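CBS domain-containing protein (Thermoplasma acidophilum DSM 1728, PDB 1PVM) is of unknown function but pairs two CBS domains, modules that in many proteins bind adenosyl ligands, with a metal-binding zinc-ribbon-like domain. Local coordinates at residues N23-F29 / P72-R78; L40-V44 / L55-R59; V94-A98 / L127-L131; L106-A110 / I121-T125; G158-P162 / F173-N177. All coordinates share one frame; numbering follows the deposited sequence.

Interactions 2 and 4 are equivalent hairpin contacts, one in each CBS domain, and lie nearest the centre of the chain. They touch each other: Val44 packs on Ile121, and Arg108 reaches the backbone at Tyr41 and Gly42. Both are buried and rest on backbone bonds between strands. Interactions 1 and 3 lie on opposite sides of the centre, and both reach the second subunit. Interaction 1 is partly buried and mixes loop backbone bonds with a cation-pi stack. Interaction 3 is purely apolar and encloses interaction 4 along the chain, as interaction 1 encloses interaction 2. Interaction 5 is a metal-site hairpin with exposed residues, about 7 Å from interaction 1 at the nearest atoms.

Interaction 1. Residues N23-F29 / P72-R78; sequences NWNTTVF and PDEVPIR
The guanidinium of Arg78 lies flat on the indole of Trp24. The two planes are 19° apart. Arg78 CZ is 3.6 Å from the centroid of the six-membered ring of Trp24 and almost straight above it, a cation-pi stack. The Arg78 chain bends at chi3 (-67°), which folds the group back over the ring. Beside the stack, Arg78 N makes a weak bond to Trp24 O.

The backbones meet further along. Ile77 N donates to Thr26 O at 2.8 Å, and Val28 N donates to Val75 O at 3.0 Å. Thr27 and Pro76 form a single bridge between these two bonds. Phe29 N bonds to Pro72 O at 3.0 Å. Next to it, Phe29 CB packs on Pro72 CB at 3.5 Å. Ile77 CD1 reaches the turn, 3.5 Å from Asn23 O.

A second shell sets these groups. Asn23 to Thr26 is a type I turn. Asn23 OD1 accepts from Asn25 N as an Asx turn, and Thr26 OG1 bonds to Asn23 O. Trp24 NE1 is held by Asp48. Thr27 OG1 caps Asp30 N. Asp73 bonds to Asn69 of the second subunit.

The contact joins the N-terminal end of helix 28-38, within the first CBS domain, to the loop between helix 58-65 and strand 87-89.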
# COMPACT_ATOMS: atom_id res chain seq x y z
N ASN B 23 10.38 -16.89 -4.67
CA ASN B 23 10.54 -17.33 -6.04
C ASN B 23 9.54 -16.61 -6.96
O ASN B 23 8.42 -16.32 -6.55
CB ASN B 23 10.36 -18.84 -6.11
CG ASN B 23 10.50 -19.38 -7.51
OD1 ASN B 23 9.52 -19.53 -8.22
ND2 ASN B 23 11.74 -19.65 -7.91
N TRP B 24 9.95 -16.34 -8.20
CA TRP B 24 9.10 -15.62 -9.14
C TRP B 24 7.81 -16.30 -9.59
O TRP B 24 6.97 -15.67 -10.22
CB TRP B 24 9.94 -15.17 -10.35
CG TRP B 24 10.44 -16.27 -11.27
CD1 TRP B 24 10.46 -17.62 -11.04
CD2 TRP B 24 11.00 -16.08 -12.58
NE1 TRP B 24 11.01 -18.28 -12.11
CE2 TRP B 24 11.35 -17.36 -13.07
CE3 TRP B 24 11.25 -14.95 -13.37
CZ2 TRP B 24 11.94 -17.54 -14.33
CZ3 TRP B 24 11.83 -15.13 -14.63
CH2 TRP B 24 12.17 -16.42 -15.09
N ASN B 25 7.65 -17.58 -9.28
CA ASN B 25 6.44 -18.29 -9.65
C ASN B 25 5.50 -18.42 -8.45
O ASN B 25 4.43 -19.03 -8.54
CB ASN B 25 6.77 -19.67 -10.23
CG ASN B 25 7.28 -19.58 -11.65
OD1 ASN B 25 8.17 -20.34 -12.05
ND2 ASN B 25 6.72 -18.66 -12.43
N THR B 26 5.91 -17.85 -7.33
CA THR B 26 5.08 -17.85 -6.13
C THR B 26 3.82 -17.09 -6.53
O THR B 26 3.90 -16.10 -7.25
CB THR B 26 5.79 -17.10 -4.98
OG1 THR B 26 7.06 -17.71 -4.70
CG2 THR B 26 4.94 -17.12 -3.71
N THR B 27 2.65 -17.54 -6.09
CA THR B 27 1.42 -16.84 -6.45
C THR B 27 1.28 -15.58 -5.60
O THR B 27 1.94 -15.43 -4.57
CB THR B 27 0.17 -17.70 -6.21
OG1 THR B 27 0.00 -17.92 -4.81
CG2 THR B 27 0.30 -19.04 -6.93
N VAL B 28 0.43 -14.66 -6.05
CA VAL B 28 0.19 -13.42 -5.33
C VAL B 28 -0.39 -13.78 -3.96
O VAL B 28 -0.06 -13.17 -2.95
CB VAL B 28 -0.80 -12.52 -6.11
CG1 VAL B 28 -1.28 -11.38 -5.24
CG2 VAL B 28 -0.11 -11.95 -7.34
N PHE B 29 -1.25 -14.80 -3.93
CA PHE B 29 -1.86 -15.24 -2.68
C PHE B 29 -0.80 -15.67 -1.67
O PHE B 29 -0.81 -15.24 -0.52
CB PHE B 29 -2.82 -16.41 -2.95
CG PHE B 29 -3.47 -16.96 -1.71
CD1 PHE B 29 -4.45 -16.23 -1.04
CD2 PHE B 29 -3.09 -18.20 -1.20
CE1 PHE B 29 -5.05 -16.73 0.12
CE2 PHE B 29 -3.68 -18.71 -0.04
CZ PHE B 29 -4.67 -17.96 0.62
N PRO B 72 -6.03 -14.53 -6.59
CA PRO B 72 -4.64 -14.37 -6.15
C PRO B 72 -3.79 -15.64 -6.34
O PRO B 72 -2.58 -15.55 -6.55
CB PRO B 72 -4.78 -14.02 -4.67
CG PRO B 72 -6.07 -13.28 -4.62
CD PRO B 72 -6.97 -14.05 -5.55
N ASP B 73 -4.42 -16.81 -6.27
CA ASP B 73 -3.67 -18.06 -6.44
C ASP B 73 -3.45 -18.46 -7.90
O ASP B 73 -2.86 -19.50 -8.17
CB ASP B 73 -4.37 -19.21 -5.70
CG ASP B 73 -5.66 -19.66 -6.38
OD1 ASP B 73 -5.95 -19.19 -7.51
OD2 ASP B 73 -6.39 -20.48 -5.79
N GLU B 74 -3.93 -17.64 -8.83
CA GLU B 74 -3.80 -17.93 -10.26
C GLU B 74 -2.80 -17.04 -10.97
O GLU B 74 -2.63 -17.14 -12.19
CB GLU B 74 -5.14 -17.77 -10.98
CG GLU B 74 -6.28 -18.59 -10.44
CD GLU B 74 -7.56 -18.39 -11.25
OE1 GLU B 74 -7.96 -17.21 -11.45
OE2 GLU B 74 -8.16 -19.40 -11.67
N VAL B 75 -2.15 -16.15 -10.23
CA VAL B 75 -1.19 -15.24 -10.84
C VAL B 75 0.18 -15.28 -10.18
O VAL B 75 0.31 -14.98 -8.99
CB VAL B 75 -1.70 -13.79 -10.78
CG1 VAL B 75 -0.66 -12.85 -11.39
CG2 VAL B 75 -3.04 -13.67 -11.51
N PRO B 76 1.22 -15.66 -10.94
CA PRO B 76 2.58 -15.72 -10.38
C PRO B 76 3.08 -14.28 -10.22
O PRO B 76 2.81 -13.43 -11.07
CB PRO B 76 3.36 -16.50 -11.43
CG PRO B 76 2.67 -16.11 -12.71
CD PRO B 76 1.21 -16.14 -12.33
N ILE B 77 3.81 -14.00 -9.14
CA ILE B 77 4.28 -12.64 -8.91
C ILE B 77 5.20 -12.04 -9.97
O ILE B 77 5.36 -10.82 -10.03
CB ILE B 77 4.92 -12.50 -7.50
CG1 ILE B 77 6.11 -13.45 -7.34
CG2 ILE B 77 3.87 -12.79 -6.43
CD1 ILE B 77 6.81 -13.31 -5.99
N ARG B 78 5.78 -12.88 -10.83
CA ARG B 78 6.64 -12.38 -11.90
C ARG B 78 5.85 -11.42 -12.79
O ARG B 78 6.42 -10.50 -13.39
CB ARG B 78 7.19 -13.54 -12.74
CG ARG B 78 6.11 -14.42 -13.34
CD ARG B 78 6.66 -15.79 -13.75
NE ARG B 78 7.60 -15.69 -14.87
CZ ARG B 78 8.33 -16.71 -15.31
NH1 ARG B 78 8.23 -17.90 -14.74
NH2 ARG B 78 9.15 -16.53 -16.34

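Interaction 2. Residues L40-V44 / L55-R59; sequences LYGLV and LLSER
Tyr41 and Glu58 both carry CG anti to their carbonyl carbons, with chi1 of -57° and -81°. This brings the tyrosine ring and the glutamate chain together. Glu58 CG comes obliquely to the ring, 3.9 Å from Tyr41 CD1. The ring and the carboxylate are turned 38° from each other. The glutamate is extended beyond CG, and its carboxylate continues past the ring to a salt bridge with Arg59 of the second subunit, which also makes a cation-pi contact with Tyr41. The pair therefore belongs to the dimer interface.

A water joins the two backbones. It donates to Tyr41 O at 2.7 Å and accepts from Glu58 N at 3.0 Å. The water thus continues the pairing where the strands part and helix 58-65 begins. Ser57 is the N-cap of that helix.

Strands 42-46 and 52-57 form the antiparallel hairpin of the first CBS domain. Leu43 and Leu56 are a hydrogen-bonded pair. Leu43 N bonds to Leu56 O at 3.0 Å, and Leu56 N bonds to Leu43 O at 2.9 Å.

The side chains of this pair share one face of the sheet. Leu43 CD1 and Leu56 CD2 are 4.4 Å apart there, and helix 28-38 packs over them through Ile34, Met35 and Ala31. On the other face, Leu55 CD2 lies 4.1 Å from Gly42 CA.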
# COMPACT_ATOMS: atom_id res chain seq x y z
N LEU B 40 5.68 -7.05 6.49
CA LEU B 40 6.76 -6.71 5.57
C LEU B 40 6.10 -6.50 4.21
O LEU B 40 5.56 -7.45 3.63
CB LEU B 40 7.74 -7.88 5.51
CG LEU B 40 8.96 -7.83 4.59
CD1 LEU B 40 9.87 -6.69 5.02
CD2 LEU B 40 9.70 -9.17 4.67
N TYR B 41 6.15 -5.28 3.68
CA TYR B 41 5.48 -5.00 2.42
C TYR B 41 6.36 -4.80 1.20
O TYR B 41 6.03 -4.06 0.27
CB TYR B 41 4.53 -3.82 2.65
CG TYR B 41 3.57 -4.15 3.77
CD1 TYR B 41 2.51 -5.03 3.56
CD2 TYR B 41 3.77 -3.66 5.06
CE1 TYR B 41 1.68 -5.43 4.61
CE2 TYR B 41 2.95 -4.05 6.12
CZ TYR B 41 1.91 -4.94 5.88
OH TYR B 41 1.10 -5.34 6.92
N GLY B 42 7.48 -5.51 1.21
CA GLY B 42 8.41 -5.47 0.11
C GLY B 42 9.21 -6.75 0.13
O GLY B 42 9.87 -7.04 1.12
N LEU B 43 9.13 -7.53 -0.94
CA LEU B 43 9.86 -8.79 -1.01
C LEU B 43 10.75 -8.80 -2.25
O LEU B 43 10.36 -8.30 -3.31
CB LEU B 43 8.90 -9.99 -1.10
CG LEU B 43 7.78 -10.14 -0.06
CD1 LEU B 43 6.89 -11.32 -0.45
CD2 LEU B 43 8.37 -10.35 1.32
N VAL B 44 11.95 -9.36 -2.10
CA VAL B 44 12.85 -9.48 -3.24
C VAL B 44 12.43 -10.75 -3.96
O VAL B 44 12.11 -11.76 -3.32
CB VAL B 44 14.33 -9.60 -2.78
CG1 VAL B 44 15.24 -9.90 -3.97
CG2 VAL B 44 14.76 -8.31 -2.09
N LEU B 55 10.98 -6.77 -7.43
CA LEU B 55 10.60 -6.44 -6.07
C LEU B 55 9.07 -6.35 -6.05
O LEU B 55 8.47 -5.63 -6.85
CB LEU B 55 11.24 -5.10 -5.66
CG LEU B 55 11.38 -4.80 -4.15
CD1 LEU B 55 12.33 -3.63 -3.95
CD2 LEU B 55 10.02 -4.50 -3.54
N LEU B 56 8.45 -7.11 -5.15
CA LEU B 56 6.99 -7.12 -5.02
C LEU B 56 6.60 -6.18 -3.89
O LEU B 56 7.06 -6.35 -2.77
CB LEU B 56 6.50 -8.53 -4.72
CG LEU B 56 4.97 -8.71 -4.68
CD1 LEU B 56 4.41 -8.63 -6.09
CD2 LEU B 56 4.63 -10.06 -4.05
N SER B 57 5.74 -5.21 -4.19
CA SER B 57 5.28 -4.23 -3.21
C SER B 57 3.76 -4.14 -3.18
O SER B 57 3.09 -4.72 -4.03
CB SER B 57 5.84 -2.85 -3.56
OG SER B 57 5.29 -2.38 -4.79
N GLU B 58 3.21 -3.42 -2.21
CA GLU B 58 1.76 -3.28 -2.12
C GLU B 58 1.22 -2.61 -3.38
O GLU B 58 0.24 -3.08 -3.97
CB GLU B 58 1.36 -2.41 -0.94
CG GLU B 58 1.32 -3.10 0.40
CD GLU B 58 0.57 -2.26 1.43
OE1 GLU B 58 1.02 -1.14 1.74
OE2 GLU B 58 -0.48 -2.72 1.91
N ARG B 59 1.85 -1.51 -3.78
CA ARG B 59 1.41 -0.78 -4.95
C ARG B 59 1.49 -1.65 -6.21
O ARG B 59 0.61 -1.56 -7.07
CB ARG B 59 2.23 0.50 -5.12
CG ARG B 59 1.75 1.43 -6.23
CD ARG B 59 0.27 1.78 -6.09
NE ARG B 59 -0.02 2.47 -4.84
CZ ARG B 59 0.29 3.74 -4.59
NH1 ARG B 59 0.90 4.48 -5.51
NH2 ARG B 59 -0.02 4.28 -3.41
O HOH W 1 4.84 -1.70 -0.42

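Interaction 3. Residues V94-A98 / L127-L131; sequences VKDVA and LSRYL
Val94 meets Leu127, Tyr130 and Leu131 with its branched end. Its CB lies 3.9 Å from Leu127 CD2, with CG1 close to the same methyl. Its CG2 lies 3.9 Å from Leu131 CD2 and also touches Tyr130 CB. Val94 and each leucine slide past each other in opposite directions, while Val94 and Tyr130 cross at about a right angle. Chi1 of Val94 (-61°) sets CG2 between its backbone N and carbonyl carbon, facing Leu131.

One turn on, the apolar packing continues. Val97 CG1 is 4.0 Å from Leu127 CD1. Ala98 CB sits 3.8 Å from Leu131 CD2. Leu131 CD2 also reaches the helix backbone, 3.7 Å from Val94 O.

This packing joins the start of helix 94-104 in the second CBS domain to the turn that follows helix 124-127. Val122 of strand 118-123 backs Val97 and Leu127, and Ile136 and Ile139 of helix 133-145 back Leu131.

The backbone bonds of the turn are local. Leu127 O accepts from both Tyr130 N at 2.9 Å and Leu131 N at 3.0 Å, which fixes the turn. The turn also faces the second subunit: Leu131 O bonds to its Arg133, and Ser128 OG to its Thr137.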
# COMPACT_ATOMS: atom_id res chain seq x y z
N VAL B 94 21.49 9.09 1.79
CA VAL B 94 20.03 9.04 1.80
C VAL B 94 19.44 10.01 0.78
O VAL B 94 18.39 9.75 0.21
CB VAL B 94 19.44 9.35 3.21
CG1 VAL B 94 19.92 8.33 4.22
CG2 VAL B 94 19.80 10.77 3.64
N LYS B 95 20.14 11.12 0.54
CA LYS B 95 19.66 12.12 -0.42
C LYS B 95 19.57 11.53 -1.83
O LYS B 95 18.62 11.80 -2.56
CB LYS B 95 20.58 13.34 -0.44
CG LYS B 95 20.23 14.33 -1.53
CD LYS B 95 21.33 15.36 -1.76
CE LYS B 95 20.97 16.27 -2.93
NZ LYS B 95 22.06 17.24 -3.26
N ASP B 96 20.56 10.73 -2.20
CA ASP B 96 20.62 10.08 -3.51
C ASP B 96 19.52 9.03 -3.63
O ASP B 96 18.94 8.83 -4.70
CB ASP B 96 21.98 9.42 -3.71
CG ASP B 96 23.13 10.40 -3.62
OD1 ASP B 96 24.28 9.95 -3.47
OD2 ASP B 96 22.88 11.62 -3.71
N VAL B 97 19.24 8.33 -2.53
CA VAL B 97 18.21 7.31 -2.53
C VAL B 97 16.85 7.97 -2.70
O VAL B 97 16.00 7.48 -3.44
CB VAL B 97 18.23 6.49 -1.21
CG1 VAL B 97 17.18 5.39 -1.26
CG2 VAL B 97 19.61 5.89 -1.02
N ALA B 98 16.65 9.08 -2.00
CA ALA B 98 15.39 9.82 -2.09
C ALA B 98 15.11 10.22 -3.54
O ALA B 98 14.00 10.03 -4.04
CB ALA B 98 15.45 11.06 -1.20
N LEU B 127 14.23 5.95 5.61
CA LEU B 127 14.73 7.26 5.23
C LEU B 127 14.14 8.44 5.99
O LEU B 127 14.80 9.47 6.14
CB LEU B 127 14.50 7.48 3.73
CG LEU B 127 15.14 6.49 2.77
CD1 LEU B 127 14.49 6.65 1.41
CD2 LEU B 127 16.64 6.71 2.69
N SER B 128 12.91 8.29 6.47
CA SER B 128 12.23 9.38 7.17
C SER B 128 12.98 9.93 8.38
O SER B 128 12.73 11.06 8.80
CB SER B 128 10.83 8.95 7.61
OG SER B 128 10.87 8.05 8.71
N ARG B 129 13.89 9.14 8.95
CA ARG B 129 14.65 9.59 10.11
C ARG B 129 15.78 10.54 9.74
O ARG B 129 16.34 11.22 10.62
CB ARG B 129 15.25 8.39 10.85
CG ARG B 129 14.24 7.43 11.45
CD ARG B 129 14.89 6.57 12.52
NE ARG B 129 13.94 5.66 13.15
CZ ARG B 129 13.46 4.58 12.56
NH1 ARG B 129 13.83 4.27 11.32
NH2 ARG B 129 12.59 3.80 13.21
N TYR B 130 16.10 10.61 8.45
CA TYR B 130 17.20 11.46 8.00
C TYR B 130 16.85 12.53 6.98
O TYR B 130 17.44 13.61 6.97
CB TYR B 130 18.31 10.57 7.43
CG TYR B 130 18.69 9.47 8.39
CD1 TYR B 130 18.04 8.24 8.37
CD2 TYR B 130 19.65 9.69 9.38
CE1 TYR B 130 18.32 7.26 9.32
CE2 TYR B 130 19.94 8.72 10.33
CZ TYR B 130 19.27 7.51 10.29
OH TYR B 130 19.55 6.56 11.25
N LEU B 131 15.89 12.24 6.11
CA LEU B 131 15.48 13.19 5.08
C LEU B 131 14.82 14.45 5.63
O LEU B 131 14.29 14.46 6.74
CB LEU B 131 14.50 12.52 4.11
CG LEU B 131 14.98 11.33 3.30
CD1 LEU B 131 13.86 10.89 2.35
CD2 LEU B 131 16.22 11.71 2.50

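Interaction 4. Residues L106-A110 / I121-T125; sequences LERCA and IVTLT
Cys109 and Val122 pair near the open end of the antiparallel hairpin of the second CBS domain, one step in from Arg108 and Thr123. The hairpin is built from strands 108-112 and 118-123. The backbones of Cys109 and Val122 form a hydrogen-bonded pair. Cys109 N bonds to Val122 O at 3.0 Å, and Val122 N bonds to Cys109 O at 2.9 Å. The second bond is nearly straight, with an angle of 168° at the hydrogen. Where strand 118-123 turns into helix 124-127, Leu124 N donates to Glu107 O at 2.9 Å. Thr123 is the N-cap of this helix, and its backbone N is held by Asp126.

The apolar side-chain contact is on the Cys109 and Val122 face. Cys109 SG touches Val122 CG1 at 3.7 Å. Tyr100 and Leu101 of helix 94-104 pack against the cysteine. Ile121 points to the other face, where its CG2 comes against Cys109 O and its CD1 meets Val44 of the first CBS domain.

The charged group is the neighbouring pair Glu107 and Arg108. Arg108 holds the carboxylate side-on, in a salt bridge. Its NE bonds to Glu107 OE2 at 2.8 Å, and its NH2 to Glu107 OE1 at 3.0 Å. This two-nitrogen grip limits rotation of the guanidinium. The bend at chi3 (62°) turns the group back beside Thr123, and the two side chains run the same way. Thr123 CG2 rests over one face of the guanidinium, offset toward its rim, 3.6 Å from Arg108 NH1.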
# COMPACT_ATOMS: atom_id res chain seq x y z
N LEU B 106 8.61 5.34 -6.47
CA LEU B 106 8.73 4.25 -5.50
C LEU B 106 8.78 4.72 -4.05
O LEU B 106 9.13 5.87 -3.77
CB LEU B 106 10.00 3.44 -5.79
CG LEU B 106 10.18 2.80 -7.16
CD1 LEU B 106 11.62 2.31 -7.32
CD2 LEU B 106 9.19 1.66 -7.34
N GLU B 107 8.43 3.83 -3.12
CA GLU B 107 8.53 4.15 -1.71
C GLU B 107 9.54 3.20 -1.04
O GLU B 107 9.78 3.26 0.16
CB GLU B 107 7.16 4.12 -1.01
CG GLU B 107 6.27 2.94 -1.35
CD GLU B 107 6.65 1.68 -0.60
OE1 GLU B 107 6.83 1.75 0.64
OE2 GLU B 107 6.76 0.62 -1.25
N ARG B 108 10.13 2.33 -1.86
CA ARG B 108 11.15 1.39 -1.40
C ARG B 108 11.90 0.79 -2.59
O ARG B 108 11.40 0.80 -3.71
CB ARG B 108 10.53 0.26 -0.58
CG ARG B 108 9.77 -0.80 -1.36
CD ARG B 108 9.10 -1.76 -0.37
NE ARG B 108 8.14 -1.05 0.47
CZ ARG B 108 7.81 -1.37 1.72
NH1 ARG B 108 8.37 -2.41 2.32
NH2 ARG B 108 6.92 -0.64 2.37
N CYS B 109 13.10 0.29 -2.34
CA CYS B 109 13.90 -0.33 -3.39
C CYS B 109 14.97 -1.19 -2.74
O CYS B 109 15.19 -1.11 -1.54
CB CYS B 109 14.56 0.73 -4.28
SG CYS B 109 15.85 1.72 -3.48
N ALA B 110 15.62 -2.02 -3.54
CA ALA B 110 16.67 -2.89 -3.03
C ALA B 110 17.97 -2.10 -2.96
O ALA B 110 18.10 -1.05 -3.59
CB ALA B 110 16.84 -4.10 -3.94
N ILE B 121 16.90 -3.93 1.74
CA ILE B 121 15.83 -3.16 1.15
C ILE B 121 15.72 -1.90 2.00
O ILE B 121 15.84 -1.98 3.23
CB ILE B 121 14.47 -3.91 1.17
CG1 ILE B 121 14.51 -5.06 0.15
CG2 ILE B 121 13.33 -2.94 0.85
CD1 ILE B 121 13.21 -5.83 0.05
N VAL B 122 15.54 -0.76 1.35
CA VAL B 122 15.40 0.51 2.07
C VAL B 122 14.02 1.08 1.72
O VAL B 122 13.59 1.05 0.57
CB VAL B 122 16.52 1.51 1.68
CG1 VAL B 122 16.50 1.79 0.18
CG2 VAL B 122 16.36 2.80 2.48
N THR B 123 13.32 1.57 2.74
CA THR B 123 11.98 2.13 2.57
C THR B 123 11.92 3.59 2.98
O THR B 123 12.84 4.11 3.59
CB THR B 123 10.96 1.40 3.45
OG1 THR B 123 11.28 1.65 4.83
CG2 THR B 123 10.99 -0.11 3.19
N LEU B 124 10.80 4.24 2.66
CA LEU B 124 10.61 5.63 3.04
C LEU B 124 10.67 5.74 4.56
O LEU B 124 11.16 6.73 5.10
CB LEU B 124 9.26 6.14 2.55
CG LEU B 124 8.87 7.54 3.06
CD1 LEU B 124 9.88 8.57 2.59
CD2 LEU B 124 7.48 7.88 2.56
N THR B 125 10.16 4.73 5.27
CA THR B 125 10.19 4.77 6.73
C THR B 125 11.63 4.84 7.22
O THR B 125 11.95 5.63 8.12
CB THR B 125 9.50 3.53 7.35
OG1 THR B 125 8.15 3.45 6.89
CG2 THR B 125 9.50 3.64 8.87

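Interaction 5. Residues G158-P162 / F173-N177; sequences GVLEP and FRCSN. With HG (mercury (II) ion), chain D.
The ring of Phe173 meets Pro162 obliquely and has Leu160 O at its edge, near the ring plane. Pro162 CG comes to 3.3 Å from Phe173 CE2. Pro162 CA also makes an off-centre CH-pi contact with the ring, 4.2 Å from the Phe173 centroid. Arg64 adds a cation-pi contact that links the ring to the first CBS domain.

Strands 160-164 and 170-175 form the hairpin of the zinc-ribbon-like domain. Glu161 and Arg174 are its hydrogen-bonded pair. Glu161 N bonds to Arg174 O at 2.9 Å, almost straight at 178°, and Arg174 N bonds to Glu161 O at 2.8 Å.

Past the strand, Ser176 takes over the pairing. Its N donates to Val159 O, and its OG accepts from Val159 N at 3.0 Å. OG stands between the Ser176 N and carbonyl carbon (chi1 67°), turned toward Val159 N.

Cys175 SG binds the mercury ion at 2.6 Å, together with Cys152, Cys155 and Cys180. The same four cysteines bind ferrous iron in another structure of this protein. Asn177 N donates to Cys175 SG at 3.2 Å, which probably tempers the thiolate charge. Gly158 CA lies 3.5 Å from that sulfur, so the chain passes beside the metal site.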
# COMPACT_ATOMS: atom_id res chain seq x y z
N GLY B 158 12.62 -3.02 -23.86
CA GLY B 158 11.26 -2.57 -24.09
C GLY B 158 10.50 -2.28 -22.82
O GLY B 158 10.80 -2.83 -21.76
N VAL B 159 9.51 -1.40 -22.92
CA VAL B 159 8.68 -1.04 -21.78
C VAL B 159 7.38 -1.83 -21.85
O VAL B 159 6.71 -1.85 -22.88
CB VAL B 159 8.34 0.48 -21.78
CG1 VAL B 159 7.34 0.79 -20.68
CG2 VAL B 159 9.60 1.30 -21.59
N LEU B 160 7.04 -2.51 -20.75
CA LEU B 160 5.82 -3.30 -20.70
C LEU B 160 4.64 -2.36 -20.46
O LEU B 160 4.56 -1.71 -19.42
CB LEU B 160 5.90 -4.33 -19.57
CG LEU B 160 6.96 -5.43 -19.76
CD1 LEU B 160 6.99 -6.32 -18.54
CD2 LEU B 160 6.64 -6.24 -21.01
N GLU B 161 3.74 -2.29 -21.44
CA GLU B 161 2.57 -1.42 -21.36
C GLU B 161 1.29 -2.25 -21.24
O GLU B 161 1.18 -3.32 -21.82
CB GLU B 161 2.47 -0.55 -22.62
CG GLU B 161 3.69 0.33 -22.90
CD GLU B 161 3.79 1.54 -21.97
OE1 GLU B 161 4.71 2.36 -22.17
OE2 GLU B 161 2.95 1.66 -21.05
N PRO B 162 0.31 -1.75 -20.48
CA PRO B 162 -0.98 -2.43 -20.26
C PRO B 162 -1.85 -2.49 -21.51
O PRO B 162 -1.94 -1.52 -22.25
CB PRO B 162 -1.66 -1.57 -19.19
CG PRO B 162 -0.55 -0.74 -18.59
CD PRO B 162 0.37 -0.48 -19.74
N PHE B 173 0.48 -7.42 -20.52
CA PHE B 173 1.34 -6.26 -20.55
C PHE B 173 2.16 -6.63 -21.78
O PHE B 173 2.68 -7.74 -21.88
CB PHE B 173 2.22 -6.14 -19.31
CG PHE B 173 1.58 -5.36 -18.19
CD1 PHE B 173 0.75 -5.98 -17.27
CD2 PHE B 173 1.76 -3.98 -18.11
CE1 PHE B 173 0.10 -5.25 -16.28
CE2 PHE B 173 1.11 -3.24 -17.12
CZ PHE B 173 0.28 -3.88 -16.20
N ARG B 174 2.24 -5.70 -22.72
CA ARG B 174 2.94 -5.93 -23.97
C ARG B 174 4.19 -5.07 -24.11
O ARG B 174 4.17 -3.89 -23.80
CB ARG B 174 1.98 -5.65 -25.13
CG ARG B 174 2.56 -5.77 -26.53
CD ARG B 174 1.49 -5.40 -27.55
NE ARG B 174 0.29 -6.21 -27.35
CZ ARG B 174 -0.94 -5.85 -27.69
NH1 ARG B 174 -1.16 -4.66 -28.26
NH2 ARG B 174 -1.97 -6.66 -27.45
N CYS B 175 5.27 -5.67 -24.59
CA CYS B 175 6.51 -4.93 -24.78
C CYS B 175 6.34 -3.87 -25.87
O CYS B 175 5.76 -4.13 -26.93
CB CYS B 175 7.63 -5.89 -25.17
SG CYS B 175 9.17 -5.04 -25.52
N SER B 176 6.87 -2.68 -25.61
CA SER B 176 6.78 -1.58 -26.57
C SER B 176 7.91 -1.60 -27.60
O SER B 176 7.94 -0.77 -28.50
CB SER B 176 6.81 -0.25 -25.83
OG SER B 176 8.07 -0.05 -25.22
N ASN B 177 8.84 -2.54 -27.46
CA ASN B 177 9.95 -2.65 -28.41
C ASN B 177 9.41 -3.18 -29.74
O ASN B 177 8.90 -4.29 -29.82
CB ASN B 177 11.02 -3.60 -27.86
CG ASN B 177 12.25 -3.70 -28.76
OD1 ASN B 177 12.24 -3.26 -29.91
ND2 ASN B 177 13.31 -4.31 -28.24
HG HG D . 10.66 -7.12 -25.44